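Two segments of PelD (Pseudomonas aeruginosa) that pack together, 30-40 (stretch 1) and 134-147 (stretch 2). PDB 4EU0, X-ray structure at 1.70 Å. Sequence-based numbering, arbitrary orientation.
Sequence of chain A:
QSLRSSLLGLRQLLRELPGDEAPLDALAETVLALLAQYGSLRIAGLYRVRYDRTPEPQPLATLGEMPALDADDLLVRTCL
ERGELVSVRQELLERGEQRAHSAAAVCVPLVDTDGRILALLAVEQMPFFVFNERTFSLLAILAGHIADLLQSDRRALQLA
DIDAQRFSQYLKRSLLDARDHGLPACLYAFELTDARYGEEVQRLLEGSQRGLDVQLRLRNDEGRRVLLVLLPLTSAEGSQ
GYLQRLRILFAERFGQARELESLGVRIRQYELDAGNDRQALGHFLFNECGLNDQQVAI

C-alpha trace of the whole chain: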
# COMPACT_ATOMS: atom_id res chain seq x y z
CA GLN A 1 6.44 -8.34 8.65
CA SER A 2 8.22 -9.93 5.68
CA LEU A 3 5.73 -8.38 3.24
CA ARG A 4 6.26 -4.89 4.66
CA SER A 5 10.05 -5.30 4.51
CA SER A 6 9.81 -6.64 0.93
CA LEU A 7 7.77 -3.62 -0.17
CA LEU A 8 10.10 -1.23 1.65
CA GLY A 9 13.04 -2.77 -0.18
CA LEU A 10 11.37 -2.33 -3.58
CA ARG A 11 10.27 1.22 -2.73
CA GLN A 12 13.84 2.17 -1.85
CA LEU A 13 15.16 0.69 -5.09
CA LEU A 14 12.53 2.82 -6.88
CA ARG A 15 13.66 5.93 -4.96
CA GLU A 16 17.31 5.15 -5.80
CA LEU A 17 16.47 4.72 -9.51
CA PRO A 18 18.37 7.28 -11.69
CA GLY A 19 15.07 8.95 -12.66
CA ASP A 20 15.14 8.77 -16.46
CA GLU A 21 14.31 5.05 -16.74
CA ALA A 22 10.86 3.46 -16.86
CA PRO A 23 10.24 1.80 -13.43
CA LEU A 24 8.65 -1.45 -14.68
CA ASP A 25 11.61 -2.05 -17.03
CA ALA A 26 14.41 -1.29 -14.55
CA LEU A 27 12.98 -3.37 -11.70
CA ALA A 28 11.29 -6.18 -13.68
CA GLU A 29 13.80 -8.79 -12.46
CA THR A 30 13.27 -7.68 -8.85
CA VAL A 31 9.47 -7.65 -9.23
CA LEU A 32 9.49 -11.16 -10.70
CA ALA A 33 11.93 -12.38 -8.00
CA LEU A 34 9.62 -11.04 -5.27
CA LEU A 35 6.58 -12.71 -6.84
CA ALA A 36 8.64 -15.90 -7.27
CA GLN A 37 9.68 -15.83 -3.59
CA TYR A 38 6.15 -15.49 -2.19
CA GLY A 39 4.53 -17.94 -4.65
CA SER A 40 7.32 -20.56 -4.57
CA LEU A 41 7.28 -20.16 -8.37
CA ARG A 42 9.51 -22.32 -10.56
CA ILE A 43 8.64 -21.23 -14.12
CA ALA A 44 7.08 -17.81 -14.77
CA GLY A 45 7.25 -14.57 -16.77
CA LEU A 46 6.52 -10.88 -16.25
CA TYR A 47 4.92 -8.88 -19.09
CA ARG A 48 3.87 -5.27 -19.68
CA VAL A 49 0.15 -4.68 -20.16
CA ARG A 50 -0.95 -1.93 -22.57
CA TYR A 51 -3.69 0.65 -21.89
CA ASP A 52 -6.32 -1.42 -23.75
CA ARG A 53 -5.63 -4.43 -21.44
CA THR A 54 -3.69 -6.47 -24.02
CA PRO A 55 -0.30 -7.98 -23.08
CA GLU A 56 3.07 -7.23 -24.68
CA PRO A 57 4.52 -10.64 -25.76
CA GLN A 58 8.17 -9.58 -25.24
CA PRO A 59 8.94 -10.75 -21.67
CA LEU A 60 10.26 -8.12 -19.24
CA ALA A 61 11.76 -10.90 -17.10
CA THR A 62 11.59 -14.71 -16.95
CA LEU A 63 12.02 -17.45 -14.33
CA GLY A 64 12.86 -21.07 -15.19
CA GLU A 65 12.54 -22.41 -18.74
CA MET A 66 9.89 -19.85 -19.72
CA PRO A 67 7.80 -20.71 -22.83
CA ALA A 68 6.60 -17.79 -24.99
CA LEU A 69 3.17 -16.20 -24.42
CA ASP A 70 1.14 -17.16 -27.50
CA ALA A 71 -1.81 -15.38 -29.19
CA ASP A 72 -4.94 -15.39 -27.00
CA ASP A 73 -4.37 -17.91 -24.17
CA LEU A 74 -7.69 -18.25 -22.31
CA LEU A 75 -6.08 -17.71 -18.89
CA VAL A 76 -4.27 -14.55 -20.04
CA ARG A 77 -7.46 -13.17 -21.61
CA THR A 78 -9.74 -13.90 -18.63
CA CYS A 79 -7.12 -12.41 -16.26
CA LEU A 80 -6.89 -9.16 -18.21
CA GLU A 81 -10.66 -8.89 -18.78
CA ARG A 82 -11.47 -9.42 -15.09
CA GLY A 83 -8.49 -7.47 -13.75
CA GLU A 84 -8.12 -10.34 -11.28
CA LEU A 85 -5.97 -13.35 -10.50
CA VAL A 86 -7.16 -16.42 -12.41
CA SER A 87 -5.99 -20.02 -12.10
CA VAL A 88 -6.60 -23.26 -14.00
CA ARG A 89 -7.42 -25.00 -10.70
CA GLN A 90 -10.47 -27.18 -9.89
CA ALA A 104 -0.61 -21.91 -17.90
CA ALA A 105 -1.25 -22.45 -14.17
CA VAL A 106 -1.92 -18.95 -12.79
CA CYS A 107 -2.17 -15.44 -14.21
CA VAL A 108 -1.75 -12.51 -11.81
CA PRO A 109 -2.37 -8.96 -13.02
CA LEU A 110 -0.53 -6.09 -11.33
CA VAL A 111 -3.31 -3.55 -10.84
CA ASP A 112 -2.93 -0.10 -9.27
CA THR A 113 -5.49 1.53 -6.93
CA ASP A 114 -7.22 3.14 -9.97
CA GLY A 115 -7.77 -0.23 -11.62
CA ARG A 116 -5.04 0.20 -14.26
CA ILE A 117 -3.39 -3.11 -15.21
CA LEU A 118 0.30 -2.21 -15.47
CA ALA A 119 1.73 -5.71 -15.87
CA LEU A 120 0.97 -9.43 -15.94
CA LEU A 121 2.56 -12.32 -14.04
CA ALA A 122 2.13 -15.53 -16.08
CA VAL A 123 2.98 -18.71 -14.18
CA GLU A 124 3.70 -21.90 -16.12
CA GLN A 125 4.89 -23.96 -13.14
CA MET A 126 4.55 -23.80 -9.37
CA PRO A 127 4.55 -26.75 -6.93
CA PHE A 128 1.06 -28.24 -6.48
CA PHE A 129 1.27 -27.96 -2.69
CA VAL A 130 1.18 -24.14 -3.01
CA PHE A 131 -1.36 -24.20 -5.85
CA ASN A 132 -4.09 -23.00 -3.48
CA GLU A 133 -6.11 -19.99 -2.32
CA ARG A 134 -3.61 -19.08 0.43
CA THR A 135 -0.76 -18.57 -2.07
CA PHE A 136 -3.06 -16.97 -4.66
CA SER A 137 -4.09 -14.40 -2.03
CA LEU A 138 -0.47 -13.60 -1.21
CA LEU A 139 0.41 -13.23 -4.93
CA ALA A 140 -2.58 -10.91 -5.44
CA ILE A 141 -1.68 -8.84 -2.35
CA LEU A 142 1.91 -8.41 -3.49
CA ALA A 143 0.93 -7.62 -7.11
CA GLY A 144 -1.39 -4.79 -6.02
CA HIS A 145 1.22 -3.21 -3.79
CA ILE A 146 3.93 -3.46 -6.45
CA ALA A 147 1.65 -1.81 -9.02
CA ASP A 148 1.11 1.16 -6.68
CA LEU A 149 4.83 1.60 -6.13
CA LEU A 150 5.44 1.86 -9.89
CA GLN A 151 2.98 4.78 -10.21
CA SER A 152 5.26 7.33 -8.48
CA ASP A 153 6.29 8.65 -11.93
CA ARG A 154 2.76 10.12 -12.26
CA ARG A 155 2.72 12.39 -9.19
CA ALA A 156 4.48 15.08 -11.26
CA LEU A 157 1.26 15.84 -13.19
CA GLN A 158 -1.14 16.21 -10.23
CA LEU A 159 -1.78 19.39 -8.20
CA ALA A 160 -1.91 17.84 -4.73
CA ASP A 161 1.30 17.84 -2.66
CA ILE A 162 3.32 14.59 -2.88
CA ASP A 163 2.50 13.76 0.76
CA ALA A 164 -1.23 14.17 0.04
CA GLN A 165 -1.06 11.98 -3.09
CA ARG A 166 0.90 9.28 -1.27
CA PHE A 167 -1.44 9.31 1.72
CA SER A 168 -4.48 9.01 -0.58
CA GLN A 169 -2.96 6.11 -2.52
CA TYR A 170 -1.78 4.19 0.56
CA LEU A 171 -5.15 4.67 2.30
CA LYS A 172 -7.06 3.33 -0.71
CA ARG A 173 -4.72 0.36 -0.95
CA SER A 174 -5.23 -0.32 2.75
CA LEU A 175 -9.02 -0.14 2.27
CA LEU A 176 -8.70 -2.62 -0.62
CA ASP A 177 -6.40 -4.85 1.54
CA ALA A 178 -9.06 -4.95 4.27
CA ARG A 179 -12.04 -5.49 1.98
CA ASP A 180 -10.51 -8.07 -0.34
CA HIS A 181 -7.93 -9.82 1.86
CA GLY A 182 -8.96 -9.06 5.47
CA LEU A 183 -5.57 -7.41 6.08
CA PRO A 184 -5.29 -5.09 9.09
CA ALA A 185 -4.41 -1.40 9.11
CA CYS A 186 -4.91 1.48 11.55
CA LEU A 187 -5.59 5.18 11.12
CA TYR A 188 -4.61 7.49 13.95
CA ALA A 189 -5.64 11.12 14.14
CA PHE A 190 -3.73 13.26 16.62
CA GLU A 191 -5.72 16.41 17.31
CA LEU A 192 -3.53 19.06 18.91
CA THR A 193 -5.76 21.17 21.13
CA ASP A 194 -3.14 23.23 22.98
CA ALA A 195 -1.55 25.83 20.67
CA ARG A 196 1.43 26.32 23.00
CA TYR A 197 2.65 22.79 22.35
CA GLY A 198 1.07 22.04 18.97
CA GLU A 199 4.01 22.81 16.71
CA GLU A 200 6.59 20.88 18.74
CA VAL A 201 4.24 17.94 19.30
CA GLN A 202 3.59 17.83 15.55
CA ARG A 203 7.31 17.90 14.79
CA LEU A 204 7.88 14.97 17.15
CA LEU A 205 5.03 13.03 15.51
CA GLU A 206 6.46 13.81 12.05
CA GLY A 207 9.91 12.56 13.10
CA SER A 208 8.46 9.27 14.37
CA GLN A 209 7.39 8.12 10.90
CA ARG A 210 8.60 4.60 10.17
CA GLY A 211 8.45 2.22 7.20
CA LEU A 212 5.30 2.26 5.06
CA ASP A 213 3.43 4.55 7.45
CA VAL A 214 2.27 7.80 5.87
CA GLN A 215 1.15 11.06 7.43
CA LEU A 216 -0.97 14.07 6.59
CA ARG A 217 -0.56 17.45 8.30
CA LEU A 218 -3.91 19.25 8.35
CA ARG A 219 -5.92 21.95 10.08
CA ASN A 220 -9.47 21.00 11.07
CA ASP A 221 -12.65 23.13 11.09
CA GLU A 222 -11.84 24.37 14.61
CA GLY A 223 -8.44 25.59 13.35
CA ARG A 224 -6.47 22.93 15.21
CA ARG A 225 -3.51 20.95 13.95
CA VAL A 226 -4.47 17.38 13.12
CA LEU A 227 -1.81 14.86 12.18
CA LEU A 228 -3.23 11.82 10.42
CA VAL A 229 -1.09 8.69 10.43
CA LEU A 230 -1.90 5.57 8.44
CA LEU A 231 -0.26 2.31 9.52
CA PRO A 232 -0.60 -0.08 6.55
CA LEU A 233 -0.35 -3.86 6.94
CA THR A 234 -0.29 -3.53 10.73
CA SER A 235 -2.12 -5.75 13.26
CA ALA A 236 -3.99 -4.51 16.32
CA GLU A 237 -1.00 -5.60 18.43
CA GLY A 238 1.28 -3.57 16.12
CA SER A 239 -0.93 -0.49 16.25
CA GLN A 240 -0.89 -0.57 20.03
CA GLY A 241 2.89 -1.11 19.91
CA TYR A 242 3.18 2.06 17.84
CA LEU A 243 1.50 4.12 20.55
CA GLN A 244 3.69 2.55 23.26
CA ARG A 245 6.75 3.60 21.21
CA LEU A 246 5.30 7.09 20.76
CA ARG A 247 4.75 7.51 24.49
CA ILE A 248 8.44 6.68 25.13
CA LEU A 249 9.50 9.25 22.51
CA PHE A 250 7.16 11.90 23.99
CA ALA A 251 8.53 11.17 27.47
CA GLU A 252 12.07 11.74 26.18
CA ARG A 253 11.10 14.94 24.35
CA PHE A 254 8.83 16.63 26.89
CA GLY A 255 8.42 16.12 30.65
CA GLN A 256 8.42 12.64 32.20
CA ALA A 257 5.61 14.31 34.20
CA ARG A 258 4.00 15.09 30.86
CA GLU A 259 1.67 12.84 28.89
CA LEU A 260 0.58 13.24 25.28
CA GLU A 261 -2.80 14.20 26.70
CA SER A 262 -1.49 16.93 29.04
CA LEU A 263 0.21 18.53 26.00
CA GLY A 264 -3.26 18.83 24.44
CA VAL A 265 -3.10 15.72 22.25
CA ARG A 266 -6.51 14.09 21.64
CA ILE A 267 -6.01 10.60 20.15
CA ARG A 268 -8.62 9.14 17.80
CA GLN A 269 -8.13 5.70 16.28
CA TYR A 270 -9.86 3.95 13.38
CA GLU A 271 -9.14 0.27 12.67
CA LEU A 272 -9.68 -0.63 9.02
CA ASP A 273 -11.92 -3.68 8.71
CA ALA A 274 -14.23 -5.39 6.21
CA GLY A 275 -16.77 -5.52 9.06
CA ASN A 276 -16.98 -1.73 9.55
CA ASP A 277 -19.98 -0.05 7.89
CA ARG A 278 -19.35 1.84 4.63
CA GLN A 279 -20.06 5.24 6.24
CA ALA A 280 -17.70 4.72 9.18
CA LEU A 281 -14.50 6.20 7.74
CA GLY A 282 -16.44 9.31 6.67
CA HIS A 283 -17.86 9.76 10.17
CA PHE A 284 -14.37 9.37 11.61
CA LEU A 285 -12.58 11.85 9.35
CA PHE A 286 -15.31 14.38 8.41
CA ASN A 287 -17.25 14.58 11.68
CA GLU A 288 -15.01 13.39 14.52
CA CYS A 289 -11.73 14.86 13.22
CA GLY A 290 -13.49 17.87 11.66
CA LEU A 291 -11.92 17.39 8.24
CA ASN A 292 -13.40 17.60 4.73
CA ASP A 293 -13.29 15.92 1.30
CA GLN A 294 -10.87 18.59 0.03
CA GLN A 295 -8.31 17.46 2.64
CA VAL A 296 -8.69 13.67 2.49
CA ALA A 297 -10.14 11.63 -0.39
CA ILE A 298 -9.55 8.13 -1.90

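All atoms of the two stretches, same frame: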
# COMPACT_ATOMS: atom_id res chain seq x y z
N THR A 30 13.56 -7.76 -10.28
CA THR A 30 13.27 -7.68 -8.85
C THR A 30 11.80 -7.99 -8.56
O THR A 30 11.49 -8.71 -7.61
CB THR A 30 13.66 -6.30 -8.29
OG1 THR A 30 15.08 -6.13 -8.40
CG2 THR A 30 13.25 -6.16 -6.82
N VAL A 31 10.91 -7.43 -9.39
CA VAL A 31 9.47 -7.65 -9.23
C VAL A 31 9.16 -9.14 -9.39
O VAL A 31 8.50 -9.74 -8.54
CB VAL A 31 8.63 -6.80 -10.23
CG1 VAL A 31 7.15 -7.19 -10.17
CG2 VAL A 31 8.79 -5.31 -9.93
N LEU A 32 9.66 -9.73 -10.47
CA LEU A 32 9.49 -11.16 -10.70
C LEU A 32 10.07 -12.01 -9.57
O LEU A 32 9.43 -12.97 -9.11
CB LEU A 32 10.08 -11.56 -12.05
CG LEU A 32 10.00 -13.05 -12.40
CD1 LEU A 32 8.55 -13.52 -12.47
CD2 LEU A 32 10.69 -13.29 -13.71
N ALA A 33 11.27 -11.66 -9.11
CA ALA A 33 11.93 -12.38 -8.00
C ALA A 33 11.07 -12.36 -6.74
O ALA A 33 10.91 -13.40 -6.09
CB ALA A 33 13.30 -11.79 -7.72
N LEU A 34 10.52 -11.19 -6.42
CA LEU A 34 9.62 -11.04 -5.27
C LEU A 34 8.39 -11.93 -5.41
O LEU A 34 8.04 -12.66 -4.47
CB LEU A 34 9.20 -9.58 -5.10
CG LEU A 34 10.15 -8.60 -4.40
CD1 LEU A 34 9.50 -7.21 -4.37
CD2 LEU A 34 10.48 -9.06 -2.99
N LEU A 35 7.74 -11.87 -6.57
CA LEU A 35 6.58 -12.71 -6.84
C LEU A 35 6.94 -14.19 -6.79
O LEU A 35 6.16 -15.01 -6.29
CB LEU A 35 5.94 -12.33 -8.18
CG LEU A 35 5.16 -11.00 -8.19
CD1 LEU A 35 5.05 -10.44 -9.59
CD2 LEU A 35 3.77 -11.19 -7.57
N ALA A 36 8.12 -14.53 -7.30
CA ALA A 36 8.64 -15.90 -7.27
C ALA A 36 8.87 -16.41 -5.85
O ALA A 36 8.55 -17.56 -5.54
CB ALA A 36 9.92 -16.01 -8.09
N GLN A 37 9.42 -15.54 -5.00
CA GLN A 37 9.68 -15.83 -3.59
C GLN A 37 8.39 -16.18 -2.85
O GLN A 37 8.30 -17.24 -2.22
CB GLN A 37 10.38 -14.63 -2.93
CG GLN A 37 10.64 -14.72 -1.42
CD GLN A 37 11.03 -13.37 -0.80
OE1 GLN A 37 11.28 -12.39 -1.51
NE2 GLN A 37 11.07 -13.32 0.53
N TYR A 38 7.40 -15.31 -2.94
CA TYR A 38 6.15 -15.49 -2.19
C TYR A 38 5.26 -16.62 -2.74
O TYR A 38 4.54 -17.27 -1.96
CB TYR A 38 5.40 -14.16 -2.09
CG TYR A 38 6.00 -13.21 -1.08
CD1 TYR A 38 5.41 -13.05 0.18
CD2 TYR A 38 7.15 -12.48 -1.37
CE1 TYR A 38 5.95 -12.18 1.12
CE2 TYR A 38 7.70 -11.61 -0.43
CZ TYR A 38 7.10 -11.46 0.81
OH TYR A 38 7.62 -10.60 1.74
N GLY A 39 5.32 -16.87 -4.04
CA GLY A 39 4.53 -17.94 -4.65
C GLY A 39 5.22 -19.29 -4.81
O GLY A 39 4.64 -20.24 -5.35
N SER A 40 6.46 -19.39 -4.32
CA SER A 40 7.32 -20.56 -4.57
C SER A 40 7.33 -20.95 -6.06
O SER A 40 7.31 -22.13 -6.40
CB SER A 40 6.92 -21.76 -3.69
OG SER A 40 6.95 -21.42 -2.31
N ARG A 134 -4.53 -19.79 -0.47
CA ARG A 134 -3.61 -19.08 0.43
C ARG A 134 -2.47 -18.39 -0.34
O ARG A 134 -2.18 -17.22 -0.10
CB ARG A 134 -3.05 -20.03 1.51
CG ARG A 134 -2.05 -19.35 2.45
CD ARG A 134 -1.36 -20.33 3.38
NE ARG A 134 -0.24 -19.67 4.06
CZ ARG A 134 0.46 -20.20 5.06
NH1 ARG A 134 0.17 -21.41 5.53
NH2 ARG A 134 1.46 -19.52 5.59
N THR A 135 -1.85 -19.12 -1.26
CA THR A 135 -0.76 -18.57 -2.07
C THR A 135 -1.28 -17.57 -3.09
O THR A 135 -0.68 -16.51 -3.30
CB THR A 135 0.05 -19.70 -2.76
OG1 THR A 135 0.42 -20.68 -1.78
CG2 THR A 135 1.31 -19.15 -3.42
N PHE A 136 -2.42 -17.89 -3.71
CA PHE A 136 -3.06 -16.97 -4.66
C PHE A 136 -3.31 -15.62 -4.00
O PHE A 136 -3.05 -14.57 -4.60
CB PHE A 136 -4.37 -17.54 -5.21
CG PHE A 136 -4.21 -18.82 -5.99
CD1 PHE A 136 -2.99 -19.20 -6.53
CD2 PHE A 136 -5.31 -19.65 -6.20
CE1 PHE A 136 -2.85 -20.38 -7.24
CE2 PHE A 136 -5.19 -20.83 -6.92
CZ PHE A 136 -3.96 -21.20 -7.44
N SER A 137 -3.81 -15.64 -2.76
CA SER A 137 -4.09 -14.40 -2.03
C SER A 137 -2.81 -13.61 -1.81
O SER A 137 -2.78 -12.41 -2.03
CB SER A 137 -4.81 -14.68 -0.70
OG SER A 137 -6.08 -15.25 -0.94
N LEU A 138 -1.74 -14.29 -1.43
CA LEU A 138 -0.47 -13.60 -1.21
C LEU A 138 0.10 -13.00 -2.51
O LEU A 138 0.63 -11.89 -2.49
CB LEU A 138 0.51 -14.54 -0.50
CG LEU A 138 1.98 -14.68 -0.84
CD1 LEU A 138 2.72 -15.17 0.39
CD2 LEU A 138 2.08 -15.70 -1.96
N LEU A 139 -0.01 -13.73 -3.61
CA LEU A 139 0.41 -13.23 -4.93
C LEU A 139 -0.39 -11.98 -5.34
O LEU A 139 0.18 -10.98 -5.82
CB LEU A 139 0.21 -14.32 -5.98
CG LEU A 139 1.39 -15.09 -6.60
CD1 LEU A 139 2.68 -15.02 -5.81
CD2 LEU A 139 0.99 -16.53 -6.88
N ALA A 140 -1.70 -12.03 -5.12
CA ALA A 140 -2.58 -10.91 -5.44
C ALA A 140 -2.27 -9.69 -4.57
O ALA A 140 -2.21 -8.56 -5.07
CB ALA A 140 -4.04 -11.32 -5.31
N ILE A 141 -2.03 -9.93 -3.28
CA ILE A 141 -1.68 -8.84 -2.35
C ILE A 141 -0.40 -8.16 -2.79
O ILE A 141 -0.34 -6.94 -2.91
CB ILE A 141 -1.52 -9.34 -0.90
CG1 ILE A 141 -2.86 -9.85 -0.36
CG2 ILE A 141 -0.89 -8.21 -0.01
CD1 ILE A 141 -2.75 -10.69 0.90
N LEU A 142 0.63 -8.95 -3.07
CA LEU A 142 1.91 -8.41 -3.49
C LEU A 142 1.80 -7.66 -4.82
O LEU A 142 2.34 -6.57 -4.96
CB LEU A 142 2.96 -9.53 -3.55
CG LEU A 142 4.43 -9.24 -3.84
CD1 LEU A 142 5.08 -8.31 -2.81
CD2 LEU A 142 5.20 -10.57 -3.92
N ALA A 143 1.09 -8.25 -5.79
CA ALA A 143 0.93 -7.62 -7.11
C ALA A 143 0.32 -6.22 -7.02
O ALA A 143 0.77 -5.29 -7.71
CB ALA A 143 0.12 -8.52 -8.05
N GLY A 144 -0.70 -6.07 -6.17
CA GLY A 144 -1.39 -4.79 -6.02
C GLY A 144 -0.47 -3.74 -5.44
O GLY A 144 -0.40 -2.60 -5.92
N HIS A 145 0.26 -4.12 -4.40
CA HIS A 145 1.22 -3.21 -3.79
C HIS A 145 2.35 -2.82 -4.75
O HIS A 145 2.70 -1.65 -4.82
CB HIS A 145 1.76 -3.77 -2.48
CG HIS A 145 0.80 -3.62 -1.35
ND1 HIS A 145 -0.25 -4.50 -1.14
CD2 HIS A 145 0.69 -2.68 -0.39
CE1 HIS A 145 -0.94 -4.10 -0.09
NE2 HIS A 145 -0.39 -3.00 0.38
N ILE A 146 2.88 -3.78 -5.50
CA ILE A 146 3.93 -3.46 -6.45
C ILE A 146 3.45 -2.47 -7.50
O ILE A 146 4.15 -1.51 -7.82
CB ILE A 146 4.52 -4.71 -7.12
CG1 ILE A 146 5.24 -5.56 -6.08
CG2 ILE A 146 5.49 -4.31 -8.25
CD1 ILE A 146 5.49 -7.01 -6.53
N ALA A 147 2.24 -2.70 -8.03
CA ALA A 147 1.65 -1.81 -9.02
C ALA A 147 1.57 -0.37 -8.54
O ALA A 147 1.85 0.55 -9.31
CB ALA A 147 0.26 -2.31 -9.43

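The most unusual feature of this contact lies at Gly 39, where the two backbones come closest: its CA is 5.9 Å from the CA of Thr 135, whereas at the other end the CA atoms of Val 31 and Ile 146 are 7.5 Å apart. Gly 39 has no side chain, which leaves room for CD1 of Leu 139: a CB built in ideal geometry on Gly 39 would fall 2.8 Å from that methyl, a clash with Leu 139 as it stands. With hydrogen there instead, the CA of Gly 39 rests 3.6 Å from CD1 of Leu 139 and 3.7 Å from CG2 of Thr 135.

Both stretches are helical, and their N-to-C directions differ by 158°, so they run nearly antiparallel; the axes approach to 9.4 Å. Each helix satisfies its own backbone through i to i+4 bonds, such as Gly 39 N to Leu 35 O (3.0 Å) and Leu 142 N to Leu 138 O (3.0 Å). No hydrogen bond crosses between them. The 513 Å² buried, summed over both sides, is therefore held by apolar packing.

Leu 35 supplies the central knob. Its CA-to-CB bond points sideways, but with chi1 at -73° (m) and chi2 at 157° (t) the end of the side chain comes nearer to the partner helix and enters a hole formed by Leu 139, Leu 142, Ala 143 and Ile 146. Its CD2 lies 4.0 Å from CD2 of Leu 142 and 4.4 Å from CD1 of Leu 139, while its CG is 4.3 Å from CD1 of Ile 146. One turn earlier, CG2 of Val 31 meets CG2 of Ile 146 at 3.8 Å, extending the hydrocarbon contact.

The CA-to-CB bond of Tyr 38 points toward the second helix, which covers 77 Å² of the residue. CD1 of Leu 138 lies at the ring edge, near the ring plane, 3.4 Å from CD1 of Tyr 38; CD2 of Leu 142 approaches obliquely, 3.7 Å from CD2 of Tyr 38. The tyrosine thus offers carbon to the leucines, while its hydroxyl is hydrogen-bonded elsewhere in the structure.

The carbonyl O of Tyr 38 is only 2.9 Å from CD2 of Leu 138, a tight contact with a methyl carbon. Chi1 of Leu 138 is 137°, between the usual wells, and Leu 139 is also off-rotamer, with chi1 at -107° and chi2 at 19°. Beyond this crowded region, Ser 40 adopts positive phi (48°) in a Schellman motif and makes no contact with the second stretch.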